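Local coordinates for protein Endonuclease/exonuclease/phosphatase (Beutenbergia cavernae DSM 12333, PDB 4RUW) that is of undetermined function but belongs to the endonuclease/exonuclease/phosphatase family, with a DNase I-like sandwich domain and an Ig-like domain, at residues Asp55-Thr60 with Val325-Leu330; Ala88-Val93 with Ser153-Val158; Leu263-Arg268 with Ile295-Ala300; Trp267-Asp272 with Phe304-Gly309. All coordinates share one frame; numbering follows the deposited sequence.

How the contacts relate
Strand 55-62 opens the modelled fold, and its pairing with 325-330 in contact 1 closes a loop that contains the other three contacts. Contact 2 comes next, joining 88-93 to 153-158 where strand 91-98, the other neighbour of strand 55-62, meets the end of strand 146-153. Contacts 3 and 4 follow in series after contact 2; they share Trp267 and Arg268 and overlap rather than nest. Contact 3 closes 263-268 onto 295-300 at the edge of the second sheet, and contact 4 carries the helix 266-270 onto 304-309, the edge strand of the first. Met326 of contact 1 packs against Thr266, Trp267 and Val298 of contact 3, the last bridging the two sheets.

Contact 1: Asp55-Thr60 with Val325-Leu330; sequences DLRVMT and VMDLRL
Two central strands of one sheet of the DNase I-like sandwich pair here, Asp55-Thr60 running antiparallel to Val325-Leu330. Leu56 and Leu328, then Val58 and Met326, form the hydrogen-bonded pairs; the Met326 N to Val58 O bond measures 2.8 Å. Two of the three non-hydrogen-bonded pairs, Asp55-Arg329 and Arg57-Asp327, carry charge. Arg57 and Asp327 run alongside each other in the same direction, with guanidinium and carboxylate nearly coplanar, 26° apart. Arg57 grips side-on with two nitrogens: NE reaches Asp327 OD1 at 2.8 Å and NH2 reaches Asp327 OD2 at 2.9 Å, the latter on the syn lone pair. A bend at chi3 (-84°) sets NE for this grip, while Val325 CG1 lies over one guanidinium face, 3.6 Å from Arg57 CD. Asp55 and Arg329 make a simpler salt bridge, OD1 to NE at 3.1 Å, at the more exposed end. On the other face Leu56, Val58, Met326 and Leu328 are apolar and buried, as suits a face turned to the core; Val58 CG2 meets Leu328 CD1 at 4.1 Å. That face packs partly on helix 266-270 through Met326 and Leu328. On the opposite face Met59 and Val325, both apolar, touch helix 77-87; strands 91-98 and 304-311 flank the pair.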
# COMPACT_ATOMS: atom_id res chain seq x y z
N ASP A 55 -16.13 6.11 9.19
CA ASP A 55 -15.33 6.42 8.01
C ASP A 55 -13.94 6.94 8.32
O ASP A 55 -13.74 7.65 9.31
CB ASP A 55 -16.05 7.46 7.14
CG ASP A 55 -17.29 6.90 6.47
OD1 ASP A 55 -17.38 5.67 6.31
OD2 ASP A 55 -18.18 7.70 6.10
N LEU A 56 -13.00 6.58 7.46
CA LEU A 56 -11.63 7.08 7.57
C LEU A 56 -11.08 7.31 6.17
O LEU A 56 -11.05 6.38 5.37
CB LEU A 56 -10.75 6.06 8.28
CG LEU A 56 -9.31 6.49 8.54
CD1 LEU A 56 -9.27 7.60 9.59
CD2 LEU A 56 -8.48 5.29 8.98
N ARG A 57 -10.65 8.53 5.87
CA ARG A 57 -10.01 8.81 4.60
C ARG A 57 -8.50 8.88 4.82
O ARG A 57 -8.01 9.69 5.62
CB ARG A 57 -10.54 10.10 3.98
CG ARG A 57 -9.83 10.47 2.68
CD ARG A 57 -10.49 11.64 1.96
NE ARG A 57 -11.59 11.15 1.13
CZ ARG A 57 -12.11 11.80 0.09
NH1 ARG A 57 -11.64 13.00 -0.26
NH2 ARG A 57 -13.09 11.25 -0.60
N VAL A 58 -7.78 8.02 4.11
CA VAL A 58 -6.34 7.90 4.23
C VAL A 58 -5.72 8.23 2.89
O VAL A 58 -6.12 7.66 1.87
CB VAL A 58 -5.93 6.47 4.62
CG1 VAL A 58 -4.40 6.32 4.65
CG2 VAL A 58 -6.53 6.10 5.96
N MSE A 59 -4.76 9.13 2.91
CA MSE A 59 -4.06 9.52 1.70
C MSE A 59 -2.59 9.19 1.82
O MSE A 59 -2.01 9.29 2.90
CB MSE A 59 -4.25 11.02 1.49
CG MSE A 59 -3.52 11.61 0.28
SE MSE A 59 -3.91 13.48 -0.01
CE MSE A 59 -3.08 13.65 -1.76
N THR A 60 -1.98 8.77 0.71
CA THR A 60 -0.53 8.66 0.65
C THR A 60 -0.00 9.39 -0.58
O THR A 60 -0.64 9.36 -1.64
CB THR A 60 -0.04 7.18 0.68
OG1 THR A 60 1.39 7.14 0.84
CG2 THR A 60 -0.41 6.43 -0.59
N VAL A 325 -5.95 8.41 -2.61
CA VAL A 325 -6.89 8.83 -1.59
C VAL A 325 -7.95 7.76 -1.40
O VAL A 325 -8.76 7.53 -2.29
CB VAL A 325 -7.57 10.17 -1.98
CG1 VAL A 325 -8.46 10.67 -0.84
CG2 VAL A 325 -6.51 11.21 -2.36
N MSE A 326 -7.94 7.11 -0.24
CA MSE A 326 -8.82 5.97 0.00
C MSE A 326 -9.83 6.27 1.08
O MSE A 326 -9.49 6.84 2.12
CB MSE A 326 -8.00 4.76 0.46
CG MSE A 326 -6.90 4.32 -0.51
SE MSE A 326 -7.54 3.90 -2.30
CE MSE A 326 -8.98 2.67 -1.82
N ASP A 327 -11.07 5.84 0.85
CA ASP A 327 -12.13 5.95 1.84
C ASP A 327 -12.37 4.55 2.40
O ASP A 327 -12.78 3.63 1.67
CB ASP A 327 -13.40 6.51 1.20
CG ASP A 327 -13.28 7.99 0.88
OD1 ASP A 327 -12.82 8.76 1.75
OD2 ASP A 327 -13.64 8.40 -0.24
N LEU A 328 -12.10 4.40 3.70
CA LEU A 328 -12.23 3.13 4.40
C LEU A 328 -13.34 3.25 5.43
O LEU A 328 -13.77 4.36 5.77
CB LEU A 328 -10.92 2.79 5.11
CG LEU A 328 -9.65 2.86 4.25
CD1 LEU A 328 -8.42 2.52 5.09
CD2 LEU A 328 -9.76 1.94 3.03
N ARG A 329 -13.81 2.12 5.95
CA ARG A 329 -14.82 2.11 6.99
C ARG A 329 -14.44 1.02 7.98
O ARG A 329 -14.17 -0.10 7.59
CB ARG A 329 -16.19 1.82 6.39
CG ARG A 329 -17.32 1.88 7.40
CD ARG A 329 -18.66 1.84 6.69
NE ARG A 329 -18.82 3.01 5.83
CZ ARG A 329 -19.55 3.03 4.72
NH1 ARG A 329 -20.17 1.94 4.31
NH2 ARG A 329 -19.64 4.15 4.01
N LEU A 330 -14.41 1.35 9.25
CA LEU A 330 -13.99 0.38 10.24
C LEU A 330 -15.18 -0.41 10.74
O LEU A 330 -16.12 0.15 11.24
CB LEU A 330 -13.30 1.08 11.41
CG LEU A 330 -12.67 0.20 12.47
CD1 LEU A 330 -11.60 -0.68 11.87
CD2 LEU A 330 -12.09 1.07 13.58

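Contact 2: Ala88-Val93 with Ser153-Val158; sequences APDVVV and SRHPFV
Asp90 and His155 meet obliquely, the carboxylate turned 28° from the imidazole plane. His155 NE2 gives its hydrogen to Asp90 OD1 at 2.8 Å, almost perfectly straight at 178°. The oxygen lies in the ring plane, whereas from the aspartate's side the donor comes on the anti side, 24° out of the carboxylate plane. His155 CG stands anti to its carbonyl carbon, beside the backbone N, and Arg154 CB covers the centre of one ring face. An aspartate suits this place because its two oxygens serve different partners: OD2 accepts from Arg57 N, so the carboxylate is held through both of its oxygens, and it may in turn polarise the N-H of His155. The backbone adds a second tie, Arg154 N to Asp90 O at 3.1 Å. Beyond it Val91 and Ser153 form an antiparallel non-hydrogen-bonded pair, where Val91 CG2 rests 3.8 Å from Ser153 OG. That small hydroxyl, Ser153 OG, bonds to His155 O at 2.8 Å, bracing the chain between 153 and 155. The contact thus fastens the start of strand 91-98, just after helix 77-87, to the end of strand 146-153; Ser153 and His155 also touch Val186 of strand 179-188 in the other sheet.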
# COMPACT_ATOMS: atom_id res chain seq x y z
N ALA A 88 -8.82 16.60 1.81
CA ALA A 88 -9.29 16.55 3.19
C ALA A 88 -9.21 15.16 3.85
O ALA A 88 -10.17 14.69 4.45
CB ALA A 88 -10.70 17.11 3.28
N PRO A 89 -8.05 14.48 3.76
CA PRO A 89 -7.95 13.18 4.43
C PRO A 89 -7.92 13.34 5.95
O PRO A 89 -7.56 14.39 6.48
CB PRO A 89 -6.61 12.65 3.93
CG PRO A 89 -5.80 13.89 3.68
CD PRO A 89 -6.78 14.87 3.12
N ASP A 90 -8.30 12.28 6.66
CA ASP A 90 -8.13 12.26 8.10
C ASP A 90 -6.65 12.15 8.46
O ASP A 90 -6.19 12.77 9.43
CB ASP A 90 -8.88 11.06 8.68
CG ASP A 90 -10.37 11.24 8.64
OD1 ASP A 90 -10.88 12.05 9.44
OD2 ASP A 90 -11.03 10.60 7.79
N VAL A 91 -5.94 11.33 7.69
CA VAL A 91 -4.52 11.07 7.91
C VAL A 91 -3.86 11.03 6.55
O VAL A 91 -4.41 10.45 5.59
CB VAL A 91 -4.28 9.73 8.62
CG1 VAL A 91 -2.80 9.49 8.83
CG2 VAL A 91 -5.00 9.70 9.95
N VAL A 92 -2.69 11.65 6.44
CA VAL A 92 -1.92 11.58 5.21
C VAL A 92 -0.49 11.15 5.50
O VAL A 92 0.14 11.60 6.46
CB VAL A 92 -1.99 12.89 4.38
CG1 VAL A 92 -1.48 14.08 5.17
CG2 VAL A 92 -1.22 12.75 3.08
N VAL A 93 -0.00 10.24 4.66
CA VAL A 93 1.37 9.77 4.67
C VAL A 93 2.08 10.43 3.50
O VAL A 93 1.58 10.39 2.37
CB VAL A 93 1.41 8.23 4.52
CG1 VAL A 93 2.81 7.77 4.16
CG2 VAL A 93 0.88 7.56 5.79
N SER A 153 -1.94 14.48 10.55
CA SER A 153 -3.24 14.01 10.96
C SER A 153 -4.08 15.13 11.57
O SER A 153 -3.56 16.02 12.24
CB SER A 153 -3.04 12.89 11.98
OG SER A 153 -4.25 12.45 12.53
N ARG A 154 -5.39 15.07 11.32
CA ARG A 154 -6.33 15.96 11.99
C ARG A 154 -6.67 15.46 13.38
O ARG A 154 -7.33 16.14 14.16
CB ARG A 154 -7.62 16.07 11.17
CG ARG A 154 -7.50 16.91 9.91
CD ARG A 154 -8.82 17.07 9.21
NE ARG A 154 -8.73 17.96 8.06
CZ ARG A 154 -9.72 18.75 7.65
NH1 ARG A 154 -10.88 18.77 8.29
NH2 ARG A 154 -9.55 19.53 6.59
N HIS A 155 -6.19 14.26 13.71
CA HIS A 155 -6.55 13.61 14.97
C HIS A 155 -5.30 13.34 15.79
O HIS A 155 -4.24 13.08 15.24
CB HIS A 155 -7.30 12.32 14.67
CG HIS A 155 -8.41 12.50 13.69
ND1 HIS A 155 -9.51 13.29 13.96
CD2 HIS A 155 -8.56 12.07 12.41
CE1 HIS A 155 -10.31 13.29 12.91
NE2 HIS A 155 -9.76 12.56 11.96
N PRO A 156 -5.41 13.42 17.12
CA PRO A 156 -4.21 13.33 17.96
C PRO A 156 -3.53 11.97 17.91
O PRO A 156 -4.15 10.93 17.67
CB PRO A 156 -4.75 13.61 19.37
CG PRO A 156 -6.18 13.31 19.30
CD PRO A 156 -6.63 13.64 17.91
N PHE A 157 -2.22 12.00 18.13
CA PHE A 157 -1.44 10.78 18.27
C PHE A 157 -1.62 10.20 19.67
O PHE A 157 -1.88 10.93 20.63
CB PHE A 157 0.04 11.08 18.05
CG PHE A 157 0.37 11.58 16.67
CD1 PHE A 157 -0.28 11.09 15.55
CD2 PHE A 157 1.35 12.54 16.49
CE1 PHE A 157 0.04 11.55 14.28
CE2 PHE A 157 1.68 13.01 15.23
CZ PHE A 157 1.02 12.51 14.13
N VAL A 158 -1.47 8.89 19.77
CA VAL A 158 -1.39 8.21 21.06
C VAL A 158 0.07 7.78 21.21
O VAL A 158 0.54 6.90 20.49
CB VAL A 158 -2.31 6.97 21.10
CG1 VAL A 158 -2.24 6.29 22.47
CG2 VAL A 158 -3.73 7.36 20.73

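Contact 3: Leu263-Arg268 with Ile295-Ala300; sequences LADTWR and IDYVFA
The Tyr297 ring takes the carboxylate of Asp265 at its edge, close to its plane, with Asp265 OD2 3.6 Å from Tyr297 CE1 and the two flat groups 67° apart. The Phe299 ring is approached obliquely by Leu263 CB and by the backbone of Ala264 and Asp265, and Asp265 CB lies 3.5 Å from Phe299 CE1. These residues belong to the edge of the second sheet of the DNase I-like sandwich, where the short strand 264-265 runs antiparallel to strand 296-300. Ala264 and Ala300 make the hydrogen-bonded pair, Ala264 N to Ala300 O at 2.9 Å; the small alanine side chain at 300 leaves Thr266 CG2 able to sit 3.6 Å from Ala300 CB. Asp265, buried, has its charge answered by a salt bridge from OD2 to Arg294, while a water donates to OD1 and accepts from Val298 N. Tyr297 OH bonds to Ile238 O, and Phe299 also packs on Ile258 of helix 251-260. At the start of helix 266-270, Val298 O receives two bonds from one residue. Thr266 N approaches nearly straight along the carbonyl, and Thr266 OG1, placed between backbone N and carbonyl carbon (chi1 63°), donates to Val298 O at 2.7 Å, from 35° above the carbonyl plane.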
# COMPACT_ATOMS: atom_id res chain seq x y z
N LEU A 263 -3.13 -8.34 5.03
CA LEU A 263 -3.29 -6.97 4.54
C LEU A 263 -3.96 -6.98 3.18
O LEU A 263 -3.60 -7.78 2.33
CB LEU A 263 -1.92 -6.28 4.46
CG LEU A 263 -1.30 -5.94 5.82
CD1 LEU A 263 0.14 -5.53 5.69
CD2 LEU A 263 -2.09 -4.79 6.45
N ALA A 264 -4.91 -6.07 2.98
CA ALA A 264 -5.63 -5.95 1.72
C ALA A 264 -5.16 -4.69 1.00
O ALA A 264 -5.05 -3.63 1.61
CB ALA A 264 -7.13 -5.88 1.97
N ASP A 265 -4.89 -4.83 -0.30
CA ASP A 265 -4.53 -3.73 -1.17
C ASP A 265 -5.83 -2.97 -1.43
O ASP A 265 -6.68 -3.43 -2.20
CB ASP A 265 -3.95 -4.33 -2.45
CG ASP A 265 -3.54 -3.29 -3.49
OD1 ASP A 265 -3.95 -2.11 -3.42
OD2 ASP A 265 -2.81 -3.70 -4.41
N THR A 266 -6.00 -1.83 -0.77
CA THR A 266 -7.32 -1.22 -0.74
C THR A 266 -7.78 -0.75 -2.12
O THR A 266 -8.94 -0.95 -2.48
CB THR A 266 -7.44 -0.09 0.31
OG1 THR A 266 -6.54 0.98 -0.01
CG2 THR A 266 -7.15 -0.63 1.72
N TRP A 267 -6.87 -0.16 -2.90
CA TRP A 267 -7.23 0.27 -4.25
C TRP A 267 -7.85 -0.86 -5.04
O TRP A 267 -8.89 -0.70 -5.69
CB TRP A 267 -5.99 0.78 -4.99
CG TRP A 267 -6.33 1.26 -6.38
CD1 TRP A 267 -6.38 0.50 -7.52
CD2 TRP A 267 -6.71 2.59 -6.75
NE1 TRP A 267 -6.75 1.30 -8.59
CE2 TRP A 267 -6.96 2.57 -8.14
CE3 TRP A 267 -6.85 3.79 -6.05
CZ2 TRP A 267 -7.36 3.72 -8.83
CZ3 TRP A 267 -7.22 4.92 -6.74
CH2 TRP A 267 -7.47 4.88 -8.12
N ARG A 268 -7.21 -2.02 -4.99
CA ARG A 268 -7.59 -3.16 -5.81
C ARG A 268 -8.92 -3.78 -5.38
O ARG A 268 -9.52 -4.53 -6.14
CB ARG A 268 -6.44 -4.16 -5.72
CG ARG A 268 -6.47 -5.31 -6.65
CD ARG A 268 -5.20 -6.12 -6.44
NE ARG A 268 -5.05 -7.09 -7.49
CZ ARG A 268 -3.91 -7.71 -7.77
NH1 ARG A 268 -2.82 -7.48 -7.05
NH2 ARG A 268 -3.89 -8.58 -8.76
N ILE A 295 2.60 2.00 -7.80
CA ILE A 295 3.65 1.63 -6.86
C ILE A 295 3.49 2.31 -5.51
O ILE A 295 4.31 2.08 -4.61
CB ILE A 295 5.07 1.90 -7.45
CG1 ILE A 295 5.25 3.39 -7.77
CG2 ILE A 295 5.34 1.03 -8.68
CD1 ILE A 295 6.68 3.75 -8.16
N ASP A 296 2.45 3.13 -5.37
CA ASP A 296 2.09 3.76 -4.11
C ASP A 296 0.80 3.08 -3.65
O ASP A 296 -0.13 2.96 -4.44
CB ASP A 296 1.82 5.25 -4.32
CG ASP A 296 3.06 6.02 -4.76
OD1 ASP A 296 3.36 6.07 -5.97
OD2 ASP A 296 3.72 6.63 -3.89
N TYR A 297 0.78 2.63 -2.40
CA TYR A 297 -0.29 1.77 -1.92
C TYR A 297 -0.85 2.22 -0.58
O TYR A 297 -0.14 2.84 0.23
CB TYR A 297 0.24 0.35 -1.70
CG TYR A 297 0.73 -0.39 -2.92
CD1 TYR A 297 -0.10 -1.28 -3.60
CD2 TYR A 297 2.03 -0.25 -3.37
CE1 TYR A 297 0.35 -1.98 -4.69
CE2 TYR A 297 2.49 -0.95 -4.46
CZ TYR A 297 1.64 -1.82 -5.12
OH TYR A 297 2.08 -2.55 -6.20
N VAL A 298 -2.10 1.85 -0.33
CA VAL A 298 -2.66 1.84 1.02
C VAL A 298 -3.16 0.43 1.29
O VAL A 298 -4.08 -0.04 0.62
CB VAL A 298 -3.81 2.86 1.18
CG1 VAL A 298 -4.40 2.76 2.58
CG2 VAL A 298 -3.31 4.26 0.88
N PHE A 299 -2.52 -0.25 2.23
CA PHE A 299 -2.94 -1.57 2.68
C PHE A 299 -3.67 -1.43 4.02
O PHE A 299 -3.29 -0.59 4.84
CB PHE A 299 -1.74 -2.50 2.85
CG PHE A 299 -1.18 -3.02 1.56
CD1 PHE A 299 -1.71 -4.17 0.98
CD2 PHE A 299 -0.14 -2.37 0.91
CE1 PHE A 299 -1.22 -4.67 -0.21
CE2 PHE A 299 0.36 -2.87 -0.30
CZ PHE A 299 -0.19 -4.01 -0.85
N ALA A 300 -4.70 -2.24 4.23
CA ALA A 300 -5.47 -2.17 5.47
C ALA A 300 -5.65 -3.56 6.07
O ALA A 300 -5.68 -4.56 5.35
CB ALA A 300 -6.83 -1.52 5.23
O HOH W 1 -3.59 0.62 -2.58

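Contact 4: Trp267-Asp272 with Phe304-Gly309; sequences WRQVND and FDVVAG
The amide of Asn271 does two things at once, setting its ND2 above the rim of the Trp267 indole and bonding to the backbone of Gly309. Asn271 ND2 stands 3.2 Å above the indole plane and donates to Gly309 O at 2.9 Å. That donor comes from well above the carbonyl plane, 64° out of it. The other end of the amide is engaged too: a water donates to Asn271 OD1 and accepts from Gly309 N, so that both polar atoms of one side chain serve the glycine backbone, one directly and one through water. With no side chain at Gly309, its backbone itself meets the indole, Trp267 CZ3 lying 3.9 Å from Gly309 C. Trp267 CG is anti to its backbone N (chi1 -179°), and NE1 bonds to Asp272 O, an acceptor near the ring plane; this helps fix the rotation of the indole.

The apolar half of the contact is carried by valines. Val270 and Val306 cross obliquely, Val270 CG1 touching Val306 CG1 at 3.5 Å, and compact branched residues suit so close a meeting of helix and strand. Gln269 lies at about a right angle to Val306, with Gln269 CG 3.9 Å from Val306 CG2, while its OE1 turns to Ser364. Val306 also touches Met326 on the adjoining strand. Two residues of strand 304-311, Val307 and Ala308, stand opposite the single Asp327, forming a classic beta bulge. A short helix is thus laid against a bulged edge strand of the DNase I-like sandwich.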
# COMPACT_ATOMS: atom_id res chain seq x y z
N TRP A 267 -6.87 -0.16 -2.90
CA TRP A 267 -7.23 0.27 -4.25
C TRP A 267 -7.85 -0.86 -5.04
O TRP A 267 -8.89 -0.70 -5.69
CB TRP A 267 -5.99 0.78 -4.99
CG TRP A 267 -6.33 1.26 -6.38
CD1 TRP A 267 -6.38 0.50 -7.52
CD2 TRP A 267 -6.71 2.59 -6.75
NE1 TRP A 267 -6.75 1.30 -8.59
CE2 TRP A 267 -6.96 2.57 -8.14
CE3 TRP A 267 -6.85 3.79 -6.05
CZ2 TRP A 267 -7.36 3.72 -8.83
CZ3 TRP A 267 -7.22 4.92 -6.74
CH2 TRP A 267 -7.47 4.88 -8.12
N ARG A 268 -7.21 -2.02 -4.99
CA ARG A 268 -7.59 -3.16 -5.81
C ARG A 268 -8.92 -3.78 -5.38
O ARG A 268 -9.52 -4.53 -6.14
CB ARG A 268 -6.44 -4.16 -5.72
CG ARG A 268 -6.47 -5.31 -6.65
CD ARG A 268 -5.20 -6.12 -6.44
NE ARG A 268 -5.05 -7.09 -7.49
CZ ARG A 268 -3.91 -7.71 -7.77
NH1 ARG A 268 -2.82 -7.48 -7.05
NH2 ARG A 268 -3.89 -8.58 -8.76
N GLN A 269 -9.39 -3.48 -4.17
CA GLN A 269 -10.69 -3.97 -3.72
C GLN A 269 -11.82 -3.23 -4.43
O GLN A 269 -12.87 -3.82 -4.69
CB GLN A 269 -10.87 -3.79 -2.21
CG GLN A 269 -9.77 -4.35 -1.34
CD GLN A 269 -9.46 -5.80 -1.63
OE1 GLN A 269 -10.30 -6.68 -1.46
NE2 GLN A 269 -8.23 -6.06 -2.06
N VAL A 270 -11.62 -1.95 -4.73
CA VAL A 270 -12.71 -1.10 -5.20
C VAL A 270 -12.53 -0.56 -6.61
O VAL A 270 -13.50 -0.09 -7.21
CB VAL A 270 -12.99 0.10 -4.25
CG1 VAL A 270 -13.65 -0.37 -2.96
CG2 VAL A 270 -11.73 0.91 -4.00
N ASN A 271 -11.31 -0.61 -7.15
CA ASN A 271 -11.00 -0.02 -8.45
C ASN A 271 -10.17 -0.98 -9.27
O ASN A 271 -9.53 -1.88 -8.73
CB ASN A 271 -10.16 1.26 -8.28
CG ASN A 271 -10.91 2.39 -7.59
OD1 ASN A 271 -12.11 2.57 -7.77
ND2 ASN A 271 -10.19 3.17 -6.79
N ASP A 272 -10.14 -0.79 -10.59
CA ASP A 272 -9.15 -1.47 -11.41
C ASP A 272 -7.77 -0.89 -11.12
O ASP A 272 -7.57 0.32 -11.25
CB ASP A 272 -9.45 -1.27 -12.91
CG ASP A 272 -10.68 -2.01 -13.37
OD1 ASP A 272 -10.95 -3.12 -12.87
OD2 ASP A 272 -11.36 -1.47 -14.27
N PHE A 304 -11.01 -3.33 8.48
CA PHE A 304 -11.46 -2.30 7.55
C PHE A 304 -12.20 -2.87 6.35
O PHE A 304 -11.82 -3.90 5.79
CB PHE A 304 -10.28 -1.48 7.04
CG PHE A 304 -9.76 -0.49 8.02
CD1 PHE A 304 -10.44 0.70 8.25
CD2 PHE A 304 -8.58 -0.73 8.70
CE1 PHE A 304 -9.97 1.62 9.15
CE2 PHE A 304 -8.09 0.20 9.60
CZ PHE A 304 -8.79 1.38 9.82
N ASP A 305 -13.26 -2.17 5.95
CA ASP A 305 -13.85 -2.34 4.63
C ASP A 305 -13.39 -1.19 3.76
O ASP A 305 -13.10 -0.10 4.26
CB ASP A 305 -15.37 -2.28 4.70
CG ASP A 305 -15.97 -3.49 5.35
OD1 ASP A 305 -15.22 -4.47 5.55
OD2 ASP A 305 -17.18 -3.47 5.62
N VAL A 306 -13.33 -1.41 2.46
CA VAL A 306 -12.96 -0.35 1.53
C VAL A 306 -14.21 0.16 0.83
O VAL A 306 -14.97 -0.61 0.25
CB VAL A 306 -11.95 -0.85 0.49
CG1 VAL A 306 -11.41 0.32 -0.32
CG2 VAL A 306 -10.81 -1.59 1.18
N VAL A 307 -14.41 1.47 0.89
CA VAL A 307 -15.60 2.10 0.33
C VAL A 307 -15.37 2.64 -1.08
O VAL A 307 -16.15 2.38 -1.98
CB VAL A 307 -16.11 3.24 1.26
CG1 VAL A 307 -17.36 3.90 0.68
CG2 VAL A 307 -16.39 2.69 2.66
N ALA A 308 -14.27 3.36 -1.27
CA ALA A 308 -13.98 4.01 -2.54
C ALA A 308 -12.54 4.49 -2.51
O ALA A 308 -11.91 4.54 -1.46
CB ALA A 308 -14.92 5.19 -2.76
N GLY A 309 -12.02 4.87 -3.67
CA GLY A 309 -10.72 5.51 -3.69
C GLY A 309 -10.48 6.17 -5.02
O GLY A 309 -11.12 5.82 -6.02
O HOH W 2 -13.69 4.00 -5.99